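Local coordinates for leucine-rich repeat protein (Bacteroides thetaiotaomicron, PDB 4ECN) that is of unknown function but, as an extracellular leucine-rich repeat protein, probably binds other proteins, at residues 348-353 and 447-452; 451-456 and 491-496. All coordinates share one frame; numbering follows the deposited sequence.

Contact 1 of 2, residues 348-353 and 447-452; sequences ELKVLS and LTKLQI
Leu349, Leu352, Leu447 and Leu450 pack their branched ends together on the inner side of this contact. CD1 of Leu450 lies 3.7 Å from CB of Leu352 and touches CG of Leu349, while CD1 of Leu447 approaches CD2 of Leu349 at 3.8 Å. Leu349 and Leu450 both carry CG anti to the backbone N (chi1 -154° and -150°) and run alongside each other; leucine suits these places because two methyls on a short stem fill a buried layer. Beside it the backbones join in parallel. O of Lys350 takes the N-H of Gln451 at 2.8 Å and, weakly, that of Ile452, and N of Leu352 meets O of Ile452 at 3.0 Å, nearly along the C=O axis.

The other end is polar and partly exposed. Extended Lys449 runs alongside Glu348, whose bent chain brings OE1 to 2.7 Å from Lys449 NZ in a salt bridge on the syn side, 22° out of the carboxylate plane. An alanine at Glu348 would probably leave the ammonium of Lys449 without this mate and its long chain freer to swing. Lys350 crosses over Gln451, CB near OE1 and CD near NE2, before NZ bonds weakly to Lys449 O. Inward leucines beneath a short parallel pairing are characteristic of neighbouring coils in a leucine-rich repeat solenoid, here far apart in sequence.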
ATOM      1  N   GLU A 348      -5.808 -11.145  20.790  1.00 46.76           N
ATOM      2  CA  GLU A 348      -4.590 -10.377  21.081  1.00 45.80           C
ATOM      3  C   GLU A 348      -4.186  -9.538  19.845  1.00 47.78           C
ATOM      4  O   GLU A 348      -3.150  -8.899  19.850  1.00 47.86           O
ATOM      5  CB  GLU A 348      -3.440 -11.308  21.523  1.00 47.18           C
ATOM      6  CG  GLU A 348      -3.722 -12.111  22.783  1.00 57.90           C
ATOM      7  CD  GLU A 348      -3.986 -11.311  24.045  1.00 77.99           C
ATOM      8  OE1 GLU A 348      -3.235 -10.347  24.306  1.00 73.02           O
ATOM      9  OE2 GLU A 348      -4.922 -11.673  24.793  1.00 81.45           O
ATOM     10  N   LEU A 349      -5.016  -9.536  18.806  1.00 43.85           N
ATOM     11  CA  LEU A 349      -4.803  -8.817  17.551  1.00 43.62           C
ATOM     12  C   LEU A 349      -4.856  -7.305  17.808  1.00 47.84           C
ATOM     13  O   LEU A 349      -5.811  -6.816  18.407  1.00 48.51           O
ATOM     14  CB  LEU A 349      -5.894  -9.276  16.551  1.00 43.59           C
ATOM     15  CG  LEU A 349      -5.680  -9.209  15.042  1.00 47.03           C
ATOM     16  CD1 LEU A 349      -4.318  -9.662  14.635  1.00 45.78           C
ATOM     17  CD2 LEU A 349      -6.720 -10.061  14.338  1.00 50.20           C
ATOM     18  N   LYS A 350      -3.785  -6.595  17.426  1.00 43.39           N
ATOM     19  CA  LYS A 350      -3.642  -5.163  17.643  1.00 42.78           C
ATOM     20  C   LYS A 350      -3.613  -4.384  16.317  1.00 45.89           C
ATOM     21  O   LYS A 350      -4.003  -3.216  16.287  1.00 46.09           O
ATOM     22  CB  LYS A 350      -2.386  -4.873  18.467  1.00 44.64           C
ATOM     23  CG  LYS A 350      -2.599  -5.188  19.942  1.00 54.24           C
ATOM     24  CD  LYS A 350      -1.547  -4.532  20.823  1.00 67.45           C
ATOM     25  CE  LYS A 350      -1.965  -4.403  22.275  1.00 77.98           C
ATOM     26  NZ  LYS A 350      -3.092  -3.431  22.449  1.00 85.76           N
ATOM     27  N   VAL A 351      -3.169  -5.023  15.228  1.00 41.20           N
ATOM     28  CA  VAL A 351      -3.138  -4.416  13.891  1.00 39.38           C
ATOM     29  C   VAL A 351      -3.694  -5.471  12.913  1.00 41.96           C
ATOM     30  O   VAL A 351      -3.335  -6.628  12.991  1.00 41.42           O
ATOM     31  CB  VAL A 351      -1.748  -3.846  13.480  1.00 42.06           C
ATOM     32  CG1 VAL A 351      -1.396  -2.619  14.315  1.00 41.99           C
ATOM     33  CG2 VAL A 351      -0.631  -4.888  13.565  1.00 41.32           C
ATOM     34  N   LEU A 352      -4.668  -5.089  12.103  1.00 39.42           N
ATOM     35  CA  LEU A 352      -5.368  -5.969  11.164  1.00 39.18           C
ATOM     36  C   LEU A 352      -5.551  -5.244   9.861  1.00 43.50           C
ATOM     37  O   LEU A 352      -6.059  -4.126   9.844  1.00 43.99           O
ATOM     38  CB  LEU A 352      -6.717  -6.420  11.753  1.00 39.51           C
ATOM     39  CG  LEU A 352      -7.625  -7.257  10.867  1.00 42.61           C
ATOM     40  CD1 LEU A 352      -6.955  -8.564  10.453  1.00 41.83           C
ATOM     41  CD2 LEU A 352      -8.934  -7.527  11.567  1.00 43.13           C
ATOM     42  N   SER A 353      -5.132  -5.880   8.769  1.00 38.98           N
ATOM     43  CA  SER A 353      -5.104  -5.256   7.462  1.00 37.77           C
ATOM     44  C   SER A 353      -5.506  -6.248   6.319  1.00 44.38           C
ATOM     45  O   SER A 353      -4.909  -7.318   6.180  1.00 45.20           O
ATOM     46  CB  SER A 353      -3.696  -4.725   7.252  1.00 39.09           C
ATOM     47  OG  SER A 353      -3.543  -4.143   5.976  1.00 51.63           O
ATOM     48  N   LEU A 447     -12.333  -8.336  18.873  1.00 51.46           N
ATOM     49  CA  LEU A 447     -10.920  -7.943  18.864  1.00 49.02           C
ATOM     50  C   LEU A 447     -10.766  -6.597  19.561  1.00 52.89           C
ATOM     51  O   LEU A 447     -10.541  -5.566  18.927  1.00 52.14           O
ATOM     52  CB  LEU A 447     -10.430  -7.890  17.405  1.00 47.39           C
ATOM     53  CG  LEU A 447     -10.740  -9.115  16.539  1.00 49.57           C
ATOM     54  CD1 LEU A 447     -10.266  -8.900  15.142  1.00 48.42           C
ATOM     55  CD2 LEU A 447     -10.144 -10.382  17.126  1.00 48.36           C
ATOM     56  N   THR A 448     -10.935  -6.615  20.886  1.00 49.56           N
ATOM     57  CA  THR A 448     -10.976  -5.435  21.758  1.00 49.30           C
ATOM     58  C   THR A 448      -9.620  -4.717  21.870  1.00 53.94           C
ATOM     59  O   THR A 448      -9.620  -3.516  22.175  1.00 54.76           O
ATOM     60  CB  THR A 448     -11.479  -5.844  23.142  1.00 50.12           C
ATOM     61  OG1 THR A 448     -10.683  -6.942  23.630  1.00 54.20           O
ATOM     62  CG2 THR A 448     -12.961  -6.250  23.114  1.00 37.57           C
ATOM     63  N   LYS A 449      -8.484  -5.411  21.590  1.00 49.76           N
ATOM     64  CA  LYS A 449      -7.149  -4.797  21.686  1.00 48.36           C
ATOM     65  C   LYS A 449      -6.712  -4.144  20.356  1.00 51.11           C
ATOM     66  O   LYS A 449      -5.639  -3.544  20.300  1.00 48.75           O
ATOM     67  CB  LYS A 449      -6.102  -5.825  22.123  1.00 49.75           C
ATOM     68  CG  LYS A 449      -6.240  -6.244  23.566  1.00 53.53           C
ATOM     69  CD  LYS A 449      -5.059  -7.072  24.043  1.00 59.16           C
ATOM     70  CE  LYS A 449      -5.366  -7.772  25.352  1.00 60.82           C
ATOM     71  NZ  LYS A 449      -4.149  -8.380  25.936  1.00 69.22           N
ATOM     72  N   LEU A 450      -7.573  -4.223  19.315  1.00 49.59           N
ATOM     73  CA  LEU A 450      -7.340  -3.709  17.963  1.00 48.42           C
ATOM     74  C   LEU A 450      -7.168  -2.200  18.000  1.00 52.82           C
ATOM     75  O   LEU A 450      -7.994  -1.498  18.583  1.00 53.44           O
ATOM     76  CB  LEU A 450      -8.493  -4.113  17.029  1.00 48.24           C
ATOM     77  CG  LEU A 450      -8.184  -4.307  15.541  1.00 53.09           C
ATOM     78  CD1 LEU A 450      -7.236  -5.465  15.313  1.00 53.59           C
ATOM     79  CD2 LEU A 450      -9.452  -4.602  14.765  1.00 55.50           C
ATOM     80  N   GLN A 451      -6.031  -1.734  17.438  1.00 49.05           N
ATOM     81  CA  GLN A 451      -5.575  -0.340  17.364  1.00 48.44           C
ATOM     82  C   GLN A 451      -5.741   0.256  15.969  1.00 52.28           C
ATOM     83  O   GLN A 451      -6.080   1.439  15.841  1.00 52.37           O
ATOM     84  CB  GLN A 451      -4.091  -0.251  17.756  1.00 48.94           C
ATOM     85  CG  GLN A 451      -3.773  -0.759  19.146  1.00 59.79           C
ATOM     86  CD  GLN A 451      -2.302  -0.915  19.403  1.00 69.41           C
ATOM     87  OE1 GLN A 451      -1.521  -1.336  18.534  1.00 59.42           O
ATOM     88  NE2 GLN A 451      -1.910  -0.648  20.640  1.00 64.50           N
ATOM     89  N   ILE A 452      -5.437  -0.546  14.930  1.00 47.71           N
ATOM     90  CA  ILE A 452      -5.487  -0.119  13.533  1.00 47.04           C
ATOM     91  C   ILE A 452      -6.138  -1.211  12.666  1.00 52.74           C
ATOM     92  O   ILE A 452      -5.749  -2.373  12.775  1.00 54.09           O
ATOM     93  CB  ILE A 452      -4.037   0.201  13.048  1.00 48.91           C
ATOM     94  CG1 ILE A 452      -3.357   1.290  13.896  1.00 48.96           C
ATOM     95  CG2 ILE A 452      -4.016   0.595  11.592  1.00 47.68           C
ATOM     96  CD1 ILE A 452      -1.900   1.279  13.777  1.00 54.85           C
TER

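Contact 2 of 2, residues 451-456 and 491-496; sequences QIIYFA and KDLTDV
Gln451, Ile453 and Asp495 bury the most surface where these neighbouring segments come together, and each does so differently. Gln451 contributes mainly backbone. Its carbonyl O accepts the N-H of Thr494 at 3.1 Å, with the donor tilted 27° from the carbonyl plane, and a weaker bond from N of Asp495. Its CA-H in turn points at O of Asp492, CA to O 3.3 Å. The amide end of the side chain is engaged elsewhere, NE2 bonding to Asp374.

Ile453 supplies the apolar part. Its CG1 is anti to the backbone N (chi1 -166°), leaving CG2 as the branch that faces the next strand. That methyl rests against CG2 of Val496 at 3.7 Å and CD1 of Leu493 at 3.8 Å; Val496 lies alongside, whereas Leu493 slants across. Beta-branched residues suit such strand positions, since their methyls fill the layer close to the backbone. N of Ile453 also donates to O of Asp495, 3.1 Å away, which fixes the parallel pairing.

Asp495 projects from the opposite face of the sheet, beside Ile452. Only its methylene takes part in the apolar contact, CB meeting CG1 of Ile452 at 3.8 Å. The carboxylate goes on to polar partners: OD1 receives the hydroxyl of Thr494 at 2.9 Å through its anti lone pair and forms a salt bridge with Arg384. The same hydroxyl oxygen is hydrogen-bonded to Lys380, so helix 377-384 supplies basic groups to both side chains. Aspartate is probably tolerated in a buried strand because its charge is met: Arg384 and the Thr494 hydroxyl would probably stabilise the ionised form, while Ile453 and Val496, on the other face, and the nearby Leu493 meet through apolar contacts.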
ATOM      1  N   GLN A 451      -6.031  -1.734  17.438  1.00 49.05           N
ATOM      2  CA  GLN A 451      -5.575  -0.340  17.364  1.00 48.44           C
ATOM      3  C   GLN A 451      -5.741   0.256  15.969  1.00 52.28           C
ATOM      4  O   GLN A 451      -6.080   1.439  15.841  1.00 52.37           O
ATOM      5  CB  GLN A 451      -4.091  -0.251  17.756  1.00 48.94           C
ATOM      6  CG  GLN A 451      -3.773  -0.759  19.146  1.00 59.79           C
ATOM      7  CD  GLN A 451      -2.302  -0.915  19.403  1.00 69.41           C
ATOM      8  OE1 GLN A 451      -1.521  -1.336  18.534  1.00 59.42           O
ATOM      9  NE2 GLN A 451      -1.910  -0.648  20.640  1.00 64.50           N
ATOM     10  N   ILE A 452      -5.437  -0.546  14.930  1.00 47.71           N
ATOM     11  CA  ILE A 452      -5.487  -0.119  13.533  1.00 47.04           C
ATOM     12  C   ILE A 452      -6.138  -1.211  12.666  1.00 52.74           C
ATOM     13  O   ILE A 452      -5.749  -2.373  12.775  1.00 54.09           O
ATOM     14  CB  ILE A 452      -4.037   0.201  13.048  1.00 48.91           C
ATOM     15  CG1 ILE A 452      -3.357   1.290  13.896  1.00 48.96           C
ATOM     16  CG2 ILE A 452      -4.016   0.595  11.592  1.00 47.68           C
ATOM     17  CD1 ILE A 452      -1.900   1.279  13.777  1.00 54.85           C
ATOM     18  N   ILE A 453      -7.119  -0.833  11.808  1.00 48.48           N
ATOM     19  CA  ILE A 453      -7.803  -1.739  10.873  1.00 46.66           C
ATOM     20  C   ILE A 453      -7.773  -1.072   9.468  1.00 48.85           C
ATOM     21  O   ILE A 453      -8.151   0.089   9.322  1.00 47.57           O
ATOM     22  CB  ILE A 453      -9.231  -2.180  11.323  1.00 49.22           C
ATOM     23  CG1 ILE A 453      -9.735  -3.369  10.495  1.00 48.87           C
ATOM     24  CG2 ILE A 453     -10.253  -1.048  11.376  1.00 49.71           C
ATOM     25  CD1 ILE A 453     -10.787  -4.198  11.175  1.00 56.75           C
ATOM     26  N   TYR A 454      -7.253  -1.805   8.467  1.00 45.22           N
ATOM     27  CA  TYR A 454      -7.131  -1.339   7.089  1.00 45.31           C
ATOM     28  C   TYR A 454      -7.877  -2.265   6.125  1.00 48.86           C
ATOM     29  O   TYR A 454      -7.672  -3.482   6.120  1.00 47.46           O
ATOM     30  CB  TYR A 454      -5.645  -1.240   6.665  1.00 47.03           C
ATOM     31  CG  TYR A 454      -4.923   0.072   6.935  1.00 50.65           C
ATOM     32  CD1 TYR A 454      -4.826   0.586   8.222  1.00 53.34           C
ATOM     33  CD2 TYR A 454      -4.183   0.699   5.939  1.00 51.57           C
ATOM     34  CE1 TYR A 454      -4.119   1.761   8.485  1.00 53.63           C
ATOM     35  CE2 TYR A 454      -3.469   1.873   6.191  1.00 52.40           C
ATOM     36  CZ  TYR A 454      -3.419   2.387   7.473  1.00 58.32           C
ATOM     37  OH  TYR A 454      -2.737   3.557   7.730  1.00 58.35           O
ATOM     38  N   PHE A 455      -8.793  -1.662   5.351  1.00 45.18           N
ATOM     39  CA  PHE A 455      -9.569  -2.243   4.255  1.00 43.38           C
ATOM     40  C   PHE A 455      -9.311  -1.454   3.039  1.00 48.52           C
ATOM     41  O   PHE A 455      -9.437  -0.230   3.094  1.00 48.88           O
ATOM     42  CB  PHE A 455     -11.067  -2.250   4.534  1.00 44.91           C
ATOM     43  CG  PHE A 455     -11.555  -2.833   5.826  1.00 46.22           C
ATOM     44  CD1 PHE A 455     -11.890  -4.178   5.914  1.00 49.42           C
ATOM     45  CD2 PHE A 455     -11.808  -2.014   6.919  1.00 47.51           C
ATOM     46  CE1 PHE A 455     -12.402  -4.708   7.095  1.00 50.96           C
ATOM     47  CE2 PHE A 455     -12.329  -2.538   8.093  1.00 51.28           C
ATOM     48  CZ  PHE A 455     -12.614  -3.886   8.178  1.00 50.17           C
ATOM     49  N   ALA A 456      -8.960  -2.090   1.932  1.00 45.35           N
ATOM     50  CA  ALA A 456      -8.755  -1.329   0.706  1.00 44.88           C
ATOM     51  C   ALA A 456      -8.811  -2.227  -0.505  1.00 47.48           C
ATOM     52  O   ALA A 456      -8.521  -3.421  -0.410  1.00 46.38           O
ATOM     53  CB  ALA A 456      -7.429  -0.581   0.742  1.00 45.33           C
ATOM     54  N   LYS A 491     -12.070   0.370  22.295  1.00 59.23           N
ATOM     55  CA  LYS A 491     -11.682   1.666  22.846  1.00 58.68           C
ATOM     56  C   LYS A 491     -10.190   1.996  22.522  1.00 63.01           C
ATOM     57  O   LYS A 491      -9.707   3.080  22.874  1.00 63.01           O
ATOM     58  CB  LYS A 491     -11.945   1.683  24.365  1.00 61.06           C
ATOM     59  CG  LYS A 491     -13.403   1.373  24.745  1.00 67.75           C
ATOM     60  CD  LYS A 491     -13.690   1.542  26.237  1.00 75.80           C
ATOM     61  CE  LYS A 491     -15.008   0.951  26.698  1.00 84.35           C
ATOM     62  NZ  LYS A 491     -14.972  -0.539  26.773  1.00 91.72           N
ATOM     63  N   ASP A 492      -9.491   1.084  21.805  1.00 58.70           N
ATOM     64  CA  ASP A 492      -8.106   1.264  21.370  1.00 57.40           C
ATOM     65  C   ASP A 492      -8.004   1.499  19.854  1.00 58.22           C
ATOM     66  O   ASP A 492      -6.923   1.846  19.380  1.00 57.09           O
ATOM     67  CB  ASP A 492      -7.256   0.036  21.749  1.00 60.10           C
ATOM     68  CG  ASP A 492      -6.741  -0.039  23.187  1.00 72.89           C
ATOM     69  OD1 ASP A 492      -7.312   0.663  24.072  1.00 71.82           O
ATOM     70  OD2 ASP A 492      -5.778  -0.815  23.433  1.00 80.60           O
ATOM     71  N   LEU A 493      -9.113   1.288  19.097  1.00 53.74           N
ATOM     72  CA  LEU A 493      -9.157   1.429  17.637  1.00 51.95           C
ATOM     73  C   LEU A 493      -9.255   2.912  17.257  1.00 55.90           C
ATOM     74  O   LEU A 493     -10.340   3.501  17.271  1.00 57.34           O
ATOM     75  CB  LEU A 493     -10.325   0.605  17.023  1.00 51.55           C
ATOM     76  CG  LEU A 493     -10.487   0.606  15.481  1.00 54.20           C
ATOM     77  CD1 LEU A 493      -9.200   0.239  14.760  1.00 53.36           C
ATOM     78  CD2 LEU A 493     -11.555  -0.336  15.057  1.00 53.86           C
ATOM     79  N   THR A 494      -8.105   3.491  16.883  1.00 49.41           N
ATOM     80  CA  THR A 494      -7.974   4.902  16.535  1.00 48.10           C
ATOM     81  C   THR A 494      -7.821   5.131  15.043  1.00 50.60           C
ATOM     82  O   THR A 494      -8.110   6.227  14.568  1.00 49.28           O
ATOM     83  CB  THR A 494      -6.753   5.488  17.251  1.00 52.05           C
ATOM     84  OG1 THR A 494      -5.577   4.777  16.850  1.00 52.00           O
ATOM     85  CG2 THR A 494      -6.895   5.442  18.755  1.00 45.79           C
ATOM     86  N   ASP A 495      -7.332   4.123  14.305  1.00 47.65           N
ATOM     87  CA  ASP A 495      -7.096   4.268  12.871  1.00 46.53           C
ATOM     88  C   ASP A 495      -7.884   3.273  12.070  1.00 48.87           C
ATOM     89  O   ASP A 495      -7.841   2.085  12.373  1.00 48.08           O
ATOM     90  CB  ASP A 495      -5.608   4.106  12.557  1.00 47.92           C
ATOM     91  CG  ASP A 495      -4.754   5.277  12.999  1.00 59.57           C
ATOM     92  OD1 ASP A 495      -4.757   5.594  14.214  1.00 59.00           O
ATOM     93  OD2 ASP A 495      -4.041   5.839  12.143  1.00 67.64           O
ATOM     94  N   VAL A 496      -8.611   3.768  11.036  1.00 45.68           N
ATOM     95  CA  VAL A 496      -9.423   2.972  10.093  1.00 44.97           C
ATOM     96  C   VAL A 496      -9.181   3.483   8.697  1.00 49.69           C
ATOM     97  O   VAL A 496      -9.124   4.698   8.499  1.00 51.17           O
ATOM     98  CB  VAL A 496     -10.948   2.954  10.398  1.00 48.38           C
ATOM     99  CG1 VAL A 496     -11.710   2.110   9.378  1.00 47.41           C
ATOM    100  CG2 VAL A 496     -11.235   2.463  11.815  1.00 48.88           C
TER

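How the contacts relate
Contacts 1 and 2 are successive strand pairings in one mixed sheet, with strand 452-456 in the middle, between 351-353 and 495-499. Their centres are about 7 Å apart, and both use Gln451 and Ile452. The backbone of Gln451 works in both directions, its N-H turned to contact 1 and its carbonyl to contact 2. A probable hydrogen bond from Tyr454 N to Leu352 O, 3.0 Å, carries the first pairing onward. The 35-residue separation within contact 2 holds helix 475-480, making a beta-alpha-beta unit; contact 1 closes a longer loop of 93 residues, which includes helix 377-384. The sodium ion is bound by Gln314 and Val317, about 11 Å from the side chain of Val351 in contact 1.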